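PDB 4IUS: GCN5-related N-acetyltransferase from Kribbella flavida, which probably transfers an acyl group from an acyl-coenzyme A donor, as acetyltransferases of the GNAT family do. Local coordinates for residues Ala121-Ala126 and Ile166-Val171; Asn138-Asp143 and Gly192-His197; Ala108-Asp113 and Ala220-Leu225; Ala174-Thr179 and Ala204-Tyr209; Ala11-Gln16 and Ala180-Val185. The protein carries 1 engineered substitution. One frame throughout, in Å; residues are numbered along the deposited sequence. Where two conformers were deposited one is given.

Four of the five contacts reach the same mixed sheet. Contact 4, where helix 202-216 lies on strand 171-179, has three close neighbours: its centre is about 13 Å from that of contact 1, 12 Å from that of contact 2 and 13 Å from that of contact 3, and it touches all three. Contact 5 brings the N-terminal helix 6-19 to the turn that follows strand 171-179; it touches contact 3 (centres about 13 Å apart), and both bind one ethanediol. Contacts 2 and 5 are about 27 Å apart, centre to centre. Malonate is hydrogen-bonded by A204 of contact 4, beside the R-x-x-G-x-G loop, consistent with a coenzyme A pyrophosphate site, and perhaps weakly by T193 of contact 2.

Contact 1 of 5, residues Ala121-Ala126 and Ile166-Val171; sequences AGVTAA and IRMDGV
V123 and M168 face each other as a non-hydrogen-bonded pair of antiparallel strands, as do A125 and I166, with T124 and R167 the hydrogen-bonded pair between them. Three backbone bonds join the strands: T124 N to R167 O (2.9 Å), R167 N to T124 O (2.8 Å) and, from within the type I' turn 168-171, D169 N to G122 O (2.9 Å). A water there donates to G122 O, accepts from G170 N and also meets T124 OG1. Among side chains, in one of its two conformers, R167 NE gives a bond to T124 OG1 (2.9 Å, 157° at the hydrogen), the hydroxyl oxygen lying in the guanidinium plane at its edge. Apolar contacts sit on the other face. With CG1 anti to its backbone N (chi1 -177°), V123 presses that methyl on I166 CG2 (3.5 Å), while CG2 meets the SE-CE end of M168, a selenomethionine modelled in two conformers. An alanine in place of V123 would probably open a gap between I166 and M168, leaving I166 CG2 without its methyl neighbour. Strand 123-127 is the outermost of the sheet; V123 and A125 lie under helix 202-216, touching L202, L205 and Y209, and I166 pairs onward with strand 171-179.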
# COMPACT_ATOMS: atom_id res chain seq x y z
N ALA A 121 27.01 13.92 0.14
CA ALA A 121 27.90 14.02 -1.01
C ALA A 121 27.81 12.74 -1.86
O ALA A 121 27.77 11.63 -1.33
CB ALA A 121 29.36 14.24 -0.56
N GLY A 122 27.75 12.92 -3.18
CA GLY A 122 27.69 11.79 -4.11
C GLY A 122 26.31 11.25 -4.39
O GLY A 122 26.16 10.40 -5.26
N VAL A 123 25.31 11.73 -3.65
CA VAL A 123 23.97 11.15 -3.71
C VAL A 123 23.07 12.07 -4.54
O VAL A 123 23.02 13.28 -4.33
CB VAL A 123 23.38 10.90 -2.30
CG1 VAL A 123 22.02 10.24 -2.39
CG2 VAL A 123 24.30 10.05 -1.45
N THR A 124 22.36 11.47 -5.51
CA THR A 124 21.47 12.21 -6.38
C THR A 124 20.15 11.43 -6.48
O THR A 124 20.06 10.28 -6.04
CB THR A 124 22.12 12.39 -7.78
OG1 THR A 124 22.33 11.10 -8.39
CG2 THR A 124 23.45 13.15 -7.72
N ALA A 125 19.16 12.02 -7.10
CA ALA A 125 17.87 11.38 -7.30
C ALA A 125 17.37 11.61 -8.71
O ALA A 125 17.63 12.66 -9.28
CB ALA A 125 16.82 11.92 -6.35
N ALA A 126 16.63 10.65 -9.22
CA ALA A 126 15.99 10.78 -10.50
C ALA A 126 14.69 9.98 -10.51
O ALA A 126 14.65 8.83 -10.09
CB ALA A 126 16.90 10.25 -11.61
N ILE A 166 17.41 6.61 -6.06
CA ILE A 166 18.46 7.36 -5.39
C ILE A 166 19.77 6.71 -5.82
O ILE A 166 19.91 5.48 -5.75
CB ILE A 166 18.32 7.30 -3.86
CG1 ILE A 166 17.00 7.83 -3.39
CG2 ILE A 166 19.50 7.95 -3.15
CD1 ILE A 166 16.77 9.25 -3.72
N ARG A 167 20.71 7.52 -6.31
CA ARG A 167 21.97 7.03 -6.84
C ARG A 167 23.12 7.52 -6.00
O ARG A 167 23.11 8.64 -5.50
CB ARG A 167 22.13 7.49 -8.26
CG ARG A 167 20.90 7.22 -9.14
CD ARG A 167 20.17 8.48 -9.56
NE ARG A 167 21.14 9.28 -10.31
CZ ARG A 167 21.53 9.02 -11.55
NH1 ARG A 167 22.55 9.69 -12.10
NH2 ARG A 167 20.88 8.10 -12.26
N MSE A 168 24.11 6.67 -5.88
CA MSE A 168 25.37 7.02 -5.26
C MSE A 168 26.45 6.93 -6.34
O MSE A 168 26.63 5.86 -6.95
CB MSE A 168 25.64 6.07 -4.09
CG MSE A 168 26.95 6.30 -3.38
SE MSE A 168 27.12 7.97 -2.43
CE MSE A 168 26.20 7.44 -0.81
N ASP A 169 27.11 8.03 -6.60
CA ASP A 169 28.09 8.09 -7.67
C ASP A 169 27.50 7.48 -8.96
O ASP A 169 28.18 6.78 -9.71
CB ASP A 169 29.39 7.42 -7.25
CG ASP A 169 30.05 8.10 -6.09
OD1 ASP A 169 29.99 9.36 -6.01
OD2 ASP A 169 30.60 7.39 -5.26
N GLY A 170 26.23 7.83 -9.24
CA GLY A 170 25.61 7.44 -10.50
C GLY A 170 24.99 6.04 -10.58
O GLY A 170 24.39 5.66 -11.58
N VAL A 171 25.10 5.28 -9.51
CA VAL A 171 24.62 3.91 -9.46
C VAL A 171 23.37 3.88 -8.56
O VAL A 171 23.43 4.32 -7.40
CB VAL A 171 25.70 2.96 -8.88
CG1 VAL A 171 25.16 1.52 -8.74
CG2 VAL A 171 27.00 3.04 -9.68
O HOH W 1 24.84 10.04 -7.86

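Contact 2 of 5, residues Asn138-Asp143 and Gly192-His197; sequences NAIAGD and GTLHSH
I140 lies against the end of strand 185-193, its two branches dividing the work. CG2, anti to the backbone N, rests near the backbone, 3.7 Å from G192 O and 3.9 Å from T193 CA. The CG1 branch runs about at right angles to the L194 side chain, with CG1 4.0 Å from L194 CD2. The backbones come nearest beside it, where A141 CA is 4.4 Å from G192 CA. That closeness needs glycine: a CB on G192 would point at the helix and clash with A141 CA. All of this is van der Waals packing, without a polar bond between the segments. Beyond L194 the packing gives out. H195 and S196 form an exposed 3-10 segment that stays clear of the helix, and S196 OG instead bonds H197 ND1 (2.8 Å). T193 turns its side chain from the helix, and in one of its two conformers OG1 may make a weak hydrogen bond to a malonate. The arrangement sets the C-terminal end of helix 131-141 on one face of the GNAT sheet: I140 also touches P172 and T175 of strand 171-179, whose V173 and T175 are backbone-bonded to L194 and G192.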
# COMPACT_ATOMS: atom_id res chain seq x y z
N ASN A 138 12.56 -2.35 -9.02
CA ASN A 138 11.95 -3.58 -8.51
C ASN A 138 13.00 -4.52 -7.92
O ASN A 138 12.75 -5.16 -6.91
CB ASN A 138 11.18 -4.30 -9.62
CG ASN A 138 9.94 -3.57 -10.06
OD1 ASN A 138 9.47 -2.63 -9.37
ND2 ASN A 138 9.37 -3.97 -11.21
N ALA A 139 14.18 -4.59 -8.54
CA ALA A 139 15.26 -5.41 -8.05
C ALA A 139 15.76 -4.90 -6.71
O ALA A 139 16.07 -5.71 -5.81
CB ALA A 139 16.39 -5.49 -9.05
N ILE A 140 15.90 -3.58 -6.53
CA ILE A 140 16.40 -3.03 -5.27
C ILE A 140 15.43 -3.30 -4.14
O ILE A 140 15.84 -3.71 -3.06
CB ILE A 140 16.74 -1.54 -5.39
CG1 ILE A 140 17.88 -1.30 -6.39
CG2 ILE A 140 16.95 -0.93 -4.01
CD1 ILE A 140 17.99 0.14 -6.84
N ALA A 141 14.13 -3.10 -4.40
CA ALA A 141 13.06 -3.33 -3.41
C ALA A 141 12.69 -4.80 -3.23
O ALA A 141 11.98 -5.12 -2.32
CB ALA A 141 11.83 -2.57 -3.83
N GLY A 142 13.17 -5.70 -4.08
CA GLY A 142 12.56 -7.00 -4.33
C GLY A 142 12.34 -8.00 -3.24
O GLY A 142 11.44 -8.83 -3.35
N ASP A 143 13.22 -8.02 -2.26
CA ASP A 143 13.13 -8.98 -1.16
C ASP A 143 12.25 -8.46 -0.01
O ASP A 143 11.89 -9.21 0.89
CB ASP A 143 14.53 -9.43 -0.69
CG ASP A 143 15.42 -8.27 -0.21
OD1 ASP A 143 15.24 -7.11 -0.65
OD2 ASP A 143 16.33 -8.54 0.62
N GLY A 192 13.11 0.52 -0.73
CA GLY A 192 14.21 -0.34 -0.40
C GLY A 192 15.54 0.27 -0.66
O GLY A 192 15.67 1.27 -1.35
N THR A 193 16.57 -0.36 -0.10
CA THR A 193 17.95 -0.01 -0.36
C THR A 193 18.75 -1.26 -0.56
O THR A 193 18.44 -2.31 0.03
CB THR A 193 18.59 0.79 0.79
OG1 THR A 193 19.00 -0.09 1.84
CG2 THR A 193 17.63 1.86 1.30
N LEU A 194 19.78 -1.17 -1.38
CA LEU A 194 20.71 -2.30 -1.46
C LEU A 194 21.31 -2.58 -0.08
O LEU A 194 21.57 -1.69 0.71
CB LEU A 194 21.82 -1.97 -2.43
CG LEU A 194 21.43 -1.94 -3.91
CD1 LEU A 194 22.71 -1.57 -4.69
CD2 LEU A 194 20.78 -3.25 -4.39
N HIS A 195 21.53 -3.85 0.22
CA HIS A 195 22.08 -4.26 1.50
C HIS A 195 23.40 -3.57 1.80
O HIS A 195 23.66 -3.17 2.96
CB HIS A 195 22.21 -5.79 1.51
CG HIS A 195 22.64 -6.34 2.82
ND1 HIS A 195 21.83 -6.36 3.88
CD2 HIS A 195 23.87 -6.82 3.23
CE1 HIS A 195 22.50 -6.88 4.93
NE2 HIS A 195 23.75 -7.15 4.53
N SER A 196 24.22 -3.39 0.77
CA SER A 196 25.51 -2.73 0.89
C SER A 196 25.45 -1.25 1.31
O SER A 196 26.42 -0.69 1.76
CB SER A 196 26.22 -2.81 -0.47
OG SER A 196 25.41 -2.20 -1.47
N HIS A 197 24.30 -0.64 1.13
CA HIS A 197 24.09 0.79 1.41
C HIS A 197 23.00 1.02 2.45
O HIS A 197 22.40 2.08 2.50
CB HIS A 197 23.73 1.48 0.10
CG HIS A 197 24.87 1.56 -0.89
ND1 HIS A 197 25.23 0.54 -1.71
CD2 HIS A 197 25.77 2.58 -1.13
CE1 HIS A 197 26.29 0.93 -2.44
NE2 HIS A 197 26.61 2.17 -2.08

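Contact 3 of 5, residues Ala108-Asp113 and Ala220-Leu225; sequences AVEPGD and ATLAWL. With EDO (1,2-ethanediol), chain E.
P111, which has no N-H to offer, sets its CD 3.2 Å from T221 O just where the pairing of two strands ends. The carbonyl oxygen is served instead by a water that donates to it and to E110 OE2, both at 2.8 Å, so the E110 carboxylate and the T221 carbonyl are joined through one solvent molecule. Here strand 99-109 runs antiparallel to strand 222-225 in the mixed sheet of the GNAT fold. Strand 222-225 is also the far arm of a beta-alpha-beta crossover: it follows helix 202-216 and lies parallel to strand 185-193. V109 and A223 form the hydrogen-bonded pair, V109 N giving to A223 O (2.9 Å) and A223 N to V109 O (3.0 Å), both nearly along the C=O axis. Their side chains, V109 CG1 and A223 CB, point to the helix side, where both touch T211. On the opposite face A108 meets W224, and L222 reaches back toward the same strand: its CD1 packs on V109 O (3.6 Å), E110 CG and A108 CB, and helix 6-19 covers it through I6, R9 and I10. W224 has CG in the crowded position between backbone N and carbonyl carbon (chi1 67°), and its indole leads away from A108 toward V185, E187 and I10. An alanine in place of W224 would probably leave V185 and I10 beside a gap where the ring now packs. At the ring edge, in plane, W224 NE1 gives a hydrogen bond to O1 of the ethanediol, 3.1 Å long and 153° at the hydrogen.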
# COMPACT_ATOMS: atom_id res chain seq x y z
N ALA A 108 0.82 9.28 7.40
CA ALA A 108 0.40 10.14 6.31
C ALA A 108 1.07 11.51 6.37
O ALA A 108 1.48 11.96 7.44
CB ALA A 108 -1.13 10.28 6.20
N VAL A 109 1.11 12.18 5.22
CA VAL A 109 1.69 13.51 5.15
C VAL A 109 0.98 14.27 4.01
O VAL A 109 0.52 13.70 3.00
CB VAL A 109 3.23 13.48 4.90
CG1 VAL A 109 3.58 13.00 3.46
CG2 VAL A 109 3.85 14.85 5.18
N GLU A 110 0.89 15.59 4.17
CA GLU A 110 0.31 16.50 3.17
C GLU A 110 1.44 17.39 2.62
O GLU A 110 2.49 17.52 3.26
CB GLU A 110 -0.76 17.36 3.79
CG GLU A 110 -2.00 16.56 4.15
CD GLU A 110 -3.17 17.42 4.61
OE1 GLU A 110 -2.97 18.33 5.44
OE2 GLU A 110 -4.31 17.16 4.15
N PRO A 111 1.19 18.01 1.45
CA PRO A 111 2.34 18.69 0.79
C PRO A 111 3.11 19.73 1.61
O PRO A 111 4.35 19.80 1.53
CB PRO A 111 1.67 19.28 -0.46
CG PRO A 111 0.59 18.32 -0.78
CD PRO A 111 0.04 17.89 0.54
N GLY A 112 2.39 20.54 2.35
CA GLY A 112 2.99 21.63 3.11
C GLY A 112 3.82 21.13 4.29
O GLY A 112 4.56 21.90 4.88
N ASP A 113 3.72 19.84 4.64
CA ASP A 113 4.40 19.26 5.81
C ASP A 113 5.56 18.34 5.44
O ASP A 113 6.31 17.92 6.31
CB ASP A 113 3.38 18.50 6.65
CG ASP A 113 2.33 19.42 7.29
OD1 ASP A 113 2.65 20.58 7.61
OD2 ASP A 113 1.18 18.98 7.49
N ALA A 220 -1.08 14.50 -6.34
CA ALA A 220 -1.58 14.01 -5.05
C ALA A 220 -1.67 15.18 -4.07
O ALA A 220 -0.80 16.09 -4.09
CB ALA A 220 -0.67 12.93 -4.48
N THR A 221 -2.65 15.11 -3.18
CA THR A 221 -2.77 16.03 -2.05
C THR A 221 -2.62 15.34 -0.68
O THR A 221 -2.59 16.00 0.36
CB THR A 221 -4.11 16.78 -2.12
OG1 THR A 221 -5.18 15.84 -1.99
CG2 THR A 221 -4.20 17.54 -3.45
N LEU A 222 -2.53 14.03 -0.69
CA LEU A 222 -2.31 13.26 0.52
C LEU A 222 -1.47 12.03 0.17
O LEU A 222 -1.83 11.34 -0.83
CB LEU A 222 -3.64 12.83 1.18
CG LEU A 222 -3.55 12.01 2.45
CD1 LEU A 222 -2.94 12.79 3.60
CD2 LEU A 222 -4.92 11.43 2.84
N ALA A 223 -0.43 11.69 0.95
CA ALA A 223 0.36 10.48 0.75
C ALA A 223 0.33 9.70 2.04
O ALA A 223 0.41 10.28 3.11
CB ALA A 223 1.81 10.80 0.37
N TRP A 224 0.22 8.37 1.94
CA TRP A 224 0.28 7.51 3.09
C TRP A 224 1.17 6.34 2.82
O TRP A 224 1.43 5.98 1.67
CB TRP A 224 -1.09 7.06 3.57
CG TRP A 224 -1.81 6.16 2.63
CD1 TRP A 224 -2.59 6.51 1.54
CD2 TRP A 224 -1.75 4.71 2.62
NE1 TRP A 224 -3.04 5.38 0.90
CE2 TRP A 224 -2.58 4.28 1.51
CE3 TRP A 224 -1.11 3.75 3.41
CZ2 TRP A 224 -2.78 2.92 1.23
CZ3 TRP A 224 -1.30 2.39 3.08
CH2 TRP A 224 -2.10 2.00 2.03
N LEU A 225 1.69 5.76 3.88
CA LEU A 225 2.48 4.53 3.82
C LEU A 225 2.34 3.73 5.08
O LEU A 225 1.86 4.22 6.10
CB LEU A 225 3.94 4.81 3.55
CG LEU A 225 4.72 5.66 4.53
CD1 LEU A 225 5.20 4.82 5.74
CD2 LEU A 225 5.90 6.35 3.85
C1 EDO E . -3.78 4.80 -3.05
O1 EDO E . -4.35 4.55 -1.75
C2 EDO E . -4.87 5.32 -3.98
O2 EDO E . -5.42 4.26 -4.78
O HOH W 2 -5.10 16.36 1.64

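Contact 4 of 5, residues Ala174-Thr179 and Ala204-Tyr209; sequences ATAAWT and ALATAY
Strand residues A174 to A176 pass beneath A206 of the helix, the strand 174-179 and helix 204-209 axes approaching to 6.7 Å and running 28° apart, close to parallel. Three alanines do most of the touching. A206 points its CB toward the strand, where the methyl settles over the peptide between T175 and A176: T175 C and T175 O are both 3.5 Å from A206 CB. A176 answers from the strand, its CB turned toward the helix, 3.4 Å from A206 O and 3.8 Å from T207 N. The two methyls also touch, A176 CB being 3.9 Å from A206 CB, and A174 CB approaches A206 CB from the other flank at 4.4 Å. T175 goes the other way. Its side chain lies on the far face of the sheet, where OG1 bonds V164 O of the neighbouring strand. T207 likewise turns from the strand and its OG1 bonds G203 O, one turn back in the helix. W178 touches Q213 and A214, carrying the strand's cover of the helix beyond the alanines. In the GNAT fold this helix follows the R-x-x-G-x-G loop, which ends at G203, and A204 N is hydrogen-bonded to a malonate, consistent with a coenzyme-binding helix end. Between strand and helix the contact is van der Waals, methyls against methyls and peptide groups, so the spacing is set by shape, and single-carbon side chains let the helix lie low on the sheet without polar bonds to fix it.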
# COMPACT_ATOMS: atom_id res chain seq x y z
N ALA A 174 18.92 2.94 -3.95
CA ALA A 174 17.69 2.96 -3.13
C ALA A 174 16.55 3.39 -4.02
O ALA A 174 16.76 3.99 -5.08
CB ALA A 174 17.80 3.86 -1.91
N THR A 175 15.34 3.07 -3.58
CA THR A 175 14.18 3.32 -4.40
C THR A 175 12.92 3.49 -3.53
O THR A 175 12.90 3.07 -2.38
CB THR A 175 13.96 2.12 -5.38
OG1 THR A 175 12.93 2.47 -6.34
CG2 THR A 175 13.57 0.83 -4.72
N ALA A 176 11.90 4.10 -4.10
CA ALA A 176 10.54 4.18 -3.54
C ALA A 176 9.59 4.48 -4.70
O ALA A 176 10.02 4.95 -5.74
CB ALA A 176 10.44 5.28 -2.47
N ALA A 177 8.33 4.16 -4.50
CA ALA A 177 7.32 4.30 -5.56
C ALA A 177 6.06 4.91 -4.98
O ALA A 177 5.84 4.87 -3.74
CB ALA A 177 7.02 2.91 -6.11
N TRP A 178 5.23 5.45 -5.87
CA TRP A 178 3.91 5.91 -5.47
C TRP A 178 2.87 5.27 -6.39
O TRP A 178 3.10 5.05 -7.57
CB TRP A 178 3.81 7.45 -5.50
CG TRP A 178 3.84 8.13 -6.85
CD1 TRP A 178 2.77 8.53 -7.61
CD2 TRP A 178 5.02 8.60 -7.57
NE1 TRP A 178 3.18 9.14 -8.74
CE2 TRP A 178 4.55 9.20 -8.77
CE3 TRP A 178 6.40 8.50 -7.36
CZ2 TRP A 178 5.41 9.73 -9.71
CZ3 TRP A 178 7.26 9.06 -8.31
CH2 TRP A 178 6.77 9.64 -9.47
N THR A 179 1.70 4.99 -5.83
CA THR A 179 0.62 4.44 -6.57
C THR A 179 -0.15 5.49 -7.37
O THR A 179 -0.07 6.67 -7.08
CB THR A 179 -0.38 3.68 -5.67
OG1 THR A 179 -0.99 4.64 -4.80
CG2 THR A 179 0.30 2.60 -4.87
N ALA A 204 15.11 6.69 3.41
CA ALA A 204 14.36 7.89 3.78
C ALA A 204 14.40 8.94 2.65
O ALA A 204 13.38 9.57 2.33
CB ALA A 204 14.88 8.47 5.11
N LEU A 205 15.56 9.11 2.02
CA LEU A 205 15.64 10.04 0.87
C LEU A 205 14.72 9.60 -0.24
O LEU A 205 14.02 10.40 -0.86
CB LEU A 205 17.07 10.18 0.32
CG LEU A 205 18.10 10.82 1.24
CD1 LEU A 205 19.40 10.91 0.44
CD2 LEU A 205 17.68 12.18 1.77
N ALA A 206 14.72 8.30 -0.51
CA ALA A 206 13.88 7.75 -1.58
C ALA A 206 12.41 8.01 -1.29
O ALA A 206 11.63 8.44 -2.13
CB ALA A 206 14.17 6.27 -1.79
N THR A 207 12.03 7.72 -0.05
CA THR A 207 10.64 7.92 0.40
C THR A 207 10.25 9.38 0.25
O THR A 207 9.19 9.69 -0.30
CB THR A 207 10.46 7.49 1.86
OG1 THR A 207 10.83 6.11 2.01
CG2 THR A 207 9.03 7.66 2.32
N ALA A 208 11.11 10.29 0.69
CA ALA A 208 10.83 11.72 0.64
C ALA A 208 10.69 12.21 -0.79
O ALA A 208 9.79 12.95 -1.13
CB ALA A 208 11.90 12.48 1.42
N TYR A 209 11.62 11.77 -1.65
CA TYR A 209 11.62 12.23 -3.03
C TYR A 209 10.47 11.65 -3.82
O TYR A 209 9.85 12.36 -4.61
CB TYR A 209 12.99 11.90 -3.70
CG TYR A 209 13.16 12.52 -5.05
CD1 TYR A 209 13.32 13.90 -5.19
CD2 TYR A 209 13.21 11.73 -6.20
CE1 TYR A 209 13.45 14.44 -6.44
CE2 TYR A 209 13.34 12.30 -7.45
CZ TYR A 209 13.45 13.67 -7.55
OH TYR A 209 13.61 14.25 -8.82

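Contact 5 of 5, residues Ala11-Gln16 and Ala180-Val185; sequences ASAQLQ and AIADGV. With SO4 (sulfate ion), chain D; EDO (1,2-ethanediol), chain E; SO4 (sulfate ion), chain C.
A13 of the N-terminal helix presses its CB into the mouth of a tight turn, 3.5 Å from A182 O and 3.6 Å from V185 CB. A182 replies with its own methyl, whose CB lies 3.5 Å from A13 O and also under Q16, with Q16 CD 3.7 Å away. The Q16 chain leaves the helix with CG anti to the backbone N (chi1 -175°) and stays extended, carrying the amide past A182 toward D183. There NE2 gives a hydrogen bond to O2 of one sulfate (2.9 Å), the same oxygen that accepts D183 N (2.8 Å), so the ion ties the glutamine to the turn. NE2 also makes longer bonds to O3 and O1 of a second sulfate. Both ions probably come from the crystallisation liquor. The turn is type I', from A182 to V185, closed by A182 N to V185 O and V185 N to A182 O, with D183 and G184 both at positive phi. It joins strands 171-179 and 185-193 as a beta-hairpin of the GNAT sheet. Helix 6-19, lying over it, also touches strand 44-47 through Q14 and L15, and its R9 bonds D183 O. T221 and, at the start of strand 222-225, L222 are backbone-bonded to G184. Beside A13 an ethanediol donates through O2 to A13 O (3.0 Å).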
# COMPACT_ATOMS: atom_id res chain seq x y z
N ALA A 11 -9.20 4.64 2.97
CA ALA A 11 -9.83 3.36 2.61
C ALA A 11 -10.59 3.47 1.29
O ALA A 11 -10.55 2.58 0.45
CB ALA A 11 -10.72 2.87 3.73
N SER A 12 -11.32 4.56 1.11
CA SER A 12 -12.09 4.77 -0.09
C SER A 12 -11.19 4.92 -1.32
O SER A 12 -11.49 4.39 -2.38
CB SER A 12 -13.02 6.00 0.05
OG SER A 12 -14.08 5.76 0.95
N ALA A 13 -10.09 5.64 -1.17
CA ALA A 13 -9.15 5.82 -2.25
C ALA A 13 -8.47 4.50 -2.59
O ALA A 13 -8.22 4.22 -3.79
CB ALA A 13 -8.11 6.87 -1.90
N GLN A 14 -8.15 3.69 -1.59
CA GLN A 14 -7.58 2.39 -1.84
C GLN A 14 -8.53 1.54 -2.69
O GLN A 14 -8.13 0.92 -3.67
CB GLN A 14 -7.26 1.69 -0.53
CG GLN A 14 -6.55 0.36 -0.67
CD GLN A 14 -6.44 -0.30 0.67
OE1 GLN A 14 -5.39 -0.29 1.28
NE2 GLN A 14 -7.56 -0.82 1.17
N LEU A 15 -9.80 1.53 -2.31
CA LEU A 15 -10.79 0.78 -3.09
C LEU A 15 -10.88 1.27 -4.53
O LEU A 15 -10.88 0.48 -5.46
CB LEU A 15 -12.14 0.82 -2.40
CG LEU A 15 -13.32 0.15 -3.07
CD1 LEU A 15 -13.09 -1.32 -3.35
CD2 LEU A 15 -14.59 0.38 -2.26
N GLN A 16 -10.97 2.59 -4.68
CA GLN A 16 -11.04 3.21 -6.00
C GLN A 16 -9.86 2.77 -6.86
O GLN A 16 -10.02 2.45 -8.06
CB GLN A 16 -11.08 4.73 -5.85
CG GLN A 16 -11.27 5.50 -7.14
CD GLN A 16 -11.26 7.00 -6.93
OE1 GLN A 16 -11.46 7.51 -5.82
NE2 GLN A 16 -11.02 7.73 -8.00
N ALA A 180 -0.89 5.02 -8.37
CA ALA A 180 -1.80 5.87 -9.09
C ALA A 180 -2.68 6.64 -8.11
O ALA A 180 -3.25 6.08 -7.16
CB ALA A 180 -2.66 5.04 -10.03
N ILE A 181 -2.89 7.92 -8.38
CA ILE A 181 -3.67 8.78 -7.50
C ILE A 181 -5.15 8.39 -7.63
O ILE A 181 -5.62 8.08 -8.73
CB ILE A 181 -3.43 10.26 -7.82
CG1 ILE A 181 -2.10 10.77 -7.25
CG2 ILE A 181 -4.59 11.14 -7.33
CD1 ILE A 181 -0.80 10.12 -7.66
N ALA A 182 -5.86 8.44 -6.52
CA ALA A 182 -7.31 8.27 -6.45
C ALA A 182 -7.82 9.29 -5.45
O ALA A 182 -7.40 9.30 -4.32
CB ALA A 182 -7.66 6.84 -6.03
N ASP A 183 -8.73 10.18 -5.86
CA ASP A 183 -9.24 11.23 -4.95
C ASP A 183 -8.11 12.00 -4.26
O ASP A 183 -8.18 12.32 -3.07
CB ASP A 183 -10.17 10.64 -3.83
CG ASP A 183 -10.71 11.72 -2.86
OD1 ASP A 183 -11.20 12.78 -3.34
OD2 ASP A 183 -10.67 11.52 -1.60
N GLY A 184 -7.06 12.29 -5.01
CA GLY A 184 -5.92 13.04 -4.47
C GLY A 184 -4.98 12.24 -3.56
O GLY A 184 -4.00 12.78 -3.06
N VAL A 185 -5.27 10.96 -3.35
CA VAL A 185 -4.52 10.13 -2.44
C VAL A 185 -3.60 9.21 -3.22
O VAL A 185 -3.98 8.64 -4.24
CB VAL A 185 -5.46 9.28 -1.55
CG1 VAL A 185 -4.64 8.52 -0.54
CG2 VAL A 185 -6.51 10.14 -0.87
S SO4 D . -10.99 11.58 -8.47
O1 SO4 D . -10.48 12.77 -7.77
O2 SO4 D . -10.09 10.41 -8.30
O3 SO4 D . -12.32 11.20 -7.97
O4 SO4 D . -11.13 11.94 -9.88
C1 EDO E . -3.78 4.80 -3.05
O1 EDO E . -4.35 4.55 -1.75
C2 EDO E . -4.87 5.32 -3.98
O2 EDO E . -5.42 4.26 -4.78
S SO4 C . -11.18 6.43 -11.58
O1 SO4 C . -10.25 7.49 -11.16
O2 SO4 C . -10.43 5.19 -11.86
O3 SO4 C . -12.10 6.10 -10.47
O4 SO4 C . -11.91 6.84 -12.80